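Local coordinates for 3-deoxy-D-manno-octulosonate 8-phosphate phosphatase KdsC (Xanthomonas campestris pv. campestris, PDB 4NAV) that probably hydrolyses 3-deoxy-D-manno-octulosonate 8-phosphate to 3-deoxy-D-manno-octulosonate and inorganic phosphate as a magnesium-dependent phosphatase of the haloacid dehalogenase superfamily, at the interface of chains A and B. Sequence-based numbering; all coordinates share one arbitrary frame. Chains: chain A/B, Hypothetical protein XCC279.

The interface of chains A and B. Residues chain A 43-45, 75-76, 79; chain B 38-42.
A beta-hairpin tip packs here against the neighbouring subunit, as in the KdsC family, whose tetramers are built around such hairpins. The turn B:Tyr38 to B:Gly42 leaves strand 35-38 and slots between two elements of chain A, the start of strand 44-49 and the first turns of helix 75-84. The turn is braced from within: the backbone N of B:Ala41 donates to carboxylate oxygen OD1 of B:Asp39 at 2.8 Å, nearly straight (162° at H) but meeting the carboxylate from above its plane. The carboxylate thus braces its own loop, while CA, CB and the carbonyl of B:Asp39 meet chain A. On the strand side, A:Ser45 carries its hydroxyl beside its own backbone N (chi1 -62°), and OG rests 3.3 Å from CA of B:Asp39, with the carbonyl of B:Tyr38 alongside. On the helix side, A:Ser76 OG makes a weak hydrogen bond of 3.4 Å to the carbonyl O of B:Asp39, its OG also beside the backbone N, anti to the carbonyl carbon. B:His40 loses the most surface of the residues here, 79 Å². Its CG sits in the crowded position between backbone N and carbonyl carbon (chi1 73°), which carries the imidazole toward the loop residue just ahead of strand 44-49, where CD2 lies 3.9 Å from CB of A:Asn43. The methyl CB of B:Ala41 lies over one ring face, toward the rim. A:Leu75 lies beside the turn at the helix start. Farther along the helix, the modelled stem of A:Lys79 packs alongside the turn, CG 3.5 Å from CA of B:Gly42; its outer atoms are not modelled, nor are those of A:Asn43 and A:Leu75. The B:Tyr38 ring lies alongside the same helix, its CE1 4.1 Å from the carbonyl carbon C of A:Lys79. Chain A thus offers mostly short or truncated side chains to the turn in this patch, which joins the hairpin of one subunit to the hairpin and helix 75-84 of the next in the homotetramer.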
ATOM      1  N   ASN A  43       2.805  14.681  12.910  1.00 63.28           N
ATOM      2  CA  ASN A  43       1.480  14.088  13.155  1.00 64.00           C
ATOM      3  C   ASN A  43       1.306  12.721  12.473  1.00 60.68           C
ATOM      4  O   ASN A  43       1.707  12.533  11.324  1.00 63.02           O
ATOM      5  CB  ASN A  43       0.374  15.055  12.733  1.00 65.67           C
ATOM      6  N   GLU A  44       0.705  11.770  13.183  1.00 56.93           N
ATOM      7  CA  GLU A  44       0.653  10.376  12.729  1.00 54.51           C
ATOM      8  C   GLU A  44      -0.733   9.901  12.249  1.00 51.13           C
ATOM      9  O   GLU A  44      -1.752  10.337  12.769  1.00 49.40           O
ATOM     10  CB  GLU A  44       1.136   9.454  13.855  1.00 54.77           C
ATOM     11  CG  GLU A  44       2.578   9.719  14.264  1.00 55.99           C
ATOM     12  CD  GLU A  44       3.015   8.855  15.430  1.00 56.76           C
ATOM     13  OE1 GLU A  44       2.398   7.797  15.649  1.00 57.05           O
ATOM     14  OE2 GLU A  44       3.975   9.227  16.126  1.00 59.52           O
ATOM     15  N   SER A  45      -0.742   9.009  11.250  1.00 47.59           N
ATOM     16  CA  SER A  45      -1.945   8.322  10.809  1.00 44.36           C
ATOM     17  C   SER A  45      -1.659   6.841  10.673  1.00 43.14           C
ATOM     18  O   SER A  45      -0.517   6.436  10.478  1.00 42.65           O
ATOM     19  CB  SER A  45      -2.404   8.852   9.451  1.00 44.61           C
ATOM     20  OG  SER A  45      -2.751  10.216   9.471  1.00 45.32           O
ATOM     21  N   LEU A  75      -4.907   9.326  19.633  1.00 82.97           N
ATOM     22  CA  LEU A  75      -6.328   9.642  19.456  1.00 81.41           C
ATOM     23  C   LEU A  75      -6.937   8.824  18.291  1.00 77.22           C
ATOM     24  O   LEU A  75      -8.158   8.602  18.272  1.00 74.76           O
ATOM     25  CB  LEU A  75      -6.541  11.157  19.247  1.00 80.20           C
ATOM     26  N   SER A  76      -6.091   8.397  17.335  1.00 70.83           N
ATOM     27  CA  SER A  76      -6.516   7.585  16.173  1.00 66.21           C
ATOM     28  C   SER A  76      -7.305   6.383  16.614  1.00 62.69           C
ATOM     29  O   SER A  76      -8.412   6.136  16.146  1.00 58.62           O
ATOM     30  CB  SER A  76      -5.320   7.014  15.408  1.00 64.75           C
ATOM     31  OG  SER A  76      -4.572   8.007  14.754  1.00 72.54           O
ATOM     32  N   LYS A  79     -10.578   7.210  18.284  1.00 58.51           N
ATOM     33  CA  LYS A  79     -11.571   7.577  17.263  1.00 58.08           C
ATOM     34  C   LYS A  79     -12.093   6.341  16.503  1.00 57.20           C
ATOM     35  O   LYS A  79     -13.299   6.238  16.220  1.00 60.43           O
ATOM     36  CB  LYS A  79     -11.017   8.660  16.326  1.00 57.93           C
ATOM     37  CG  LYS A  79     -10.937  10.047  16.976  1.00 60.97           C
TER
ATOM     38  N   TYR B  38      -6.918   6.824   9.110  1.00 43.60           N
ATOM     39  CA  TYR B  38      -7.346   7.650  10.225  1.00 47.67           C
ATOM     40  C   TYR B  38      -6.201   8.521  10.684  1.00 50.87           C
ATOM     41  O   TYR B  38      -5.092   8.040  10.928  1.00 49.95           O
ATOM     42  CB  TYR B  38      -7.762   6.804  11.419  1.00 47.32           C
ATOM     43  CG  TYR B  38      -9.177   6.282  11.414  1.00 46.09           C
ATOM     44  CD1 TYR B  38     -10.041   6.578  12.462  1.00 47.66           C
ATOM     45  CD2 TYR B  38      -9.631   5.469  10.397  1.00 44.24           C
ATOM     46  CE1 TYR B  38     -11.330   6.090  12.498  1.00 48.00           C
ATOM     47  CE2 TYR B  38     -10.909   4.962  10.423  1.00 44.10           C
ATOM     48  CZ  TYR B  38     -11.757   5.283  11.482  1.00 46.46           C
ATOM     49  OH  TYR B  38     -13.041   4.812  11.527  1.00 46.24           O
ATOM     50  N   ASP B  39      -6.491   9.804  10.820  1.00 55.48           N
ATOM     51  CA  ASP B  39      -5.513  10.801  11.231  1.00 60.21           C
ATOM     52  C   ASP B  39      -5.679  11.066  12.747  1.00 64.35           C
ATOM     53  O   ASP B  39      -6.522  10.447  13.374  1.00 65.42           O
ATOM     54  CB  ASP B  39      -5.714  11.957  10.244  1.00 60.77           C
ATOM     55  CG  ASP B  39      -5.997  13.278  10.866  1.00 63.17           C
ATOM     56  OD1 ASP B  39      -5.759  13.459  12.066  1.00 67.98           O
ATOM     57  OD2 ASP B  39      -6.461  14.147  10.095  1.00 62.47           O
ATOM     58  N   HIS B  40      -4.827  11.890  13.350  1.00 68.99           N
ATOM     59  CA  HIS B  40      -4.792  12.001  14.826  1.00 73.80           C
ATOM     60  C   HIS B  40      -6.097  12.554  15.453  1.00 75.82           C
ATOM     61  O   HIS B  40      -6.321  12.433  16.661  1.00 73.58           O
ATOM     62  CB  HIS B  40      -3.576  12.810  15.300  1.00 76.08           C
ATOM     63  CG  HIS B  40      -3.691  14.275  15.043  1.00 80.79           C
ATOM     64  ND1 HIS B  40      -4.295  15.148  15.925  1.00 85.73           N
ATOM     65  CD2 HIS B  40      -3.284  15.023  13.994  1.00 83.09           C
ATOM     66  CE1 HIS B  40      -4.246  16.373  15.436  1.00 87.68           C
ATOM     67  NE2 HIS B  40      -3.634  16.324  14.266  1.00 87.36           N
ATOM     68  N   ALA B  41      -6.953  13.134  14.612  1.00 76.39           N
ATOM     69  CA  ALA B  41      -8.229  13.694  15.033  1.00 76.50           C
ATOM     70  C   ALA B  41      -9.393  12.857  14.518  1.00 74.87           C
ATOM     71  O   ALA B  41     -10.524  13.332  14.476  1.00 76.94           O
ATOM     72  CB  ALA B  41      -8.346  15.121  14.515  1.00 78.57           C
ATOM     73  N   GLY B  42      -9.126  11.615  14.117  1.00 71.27           N
ATOM     74  CA  GLY B  42     -10.182  10.726  13.641  1.00 68.63           C
ATOM     75  C   GLY B  42     -10.711  11.019  12.240  1.00 68.04           C
ATOM     76  O   GLY B  42     -11.558  10.270  11.745  1.00 65.29           O
TER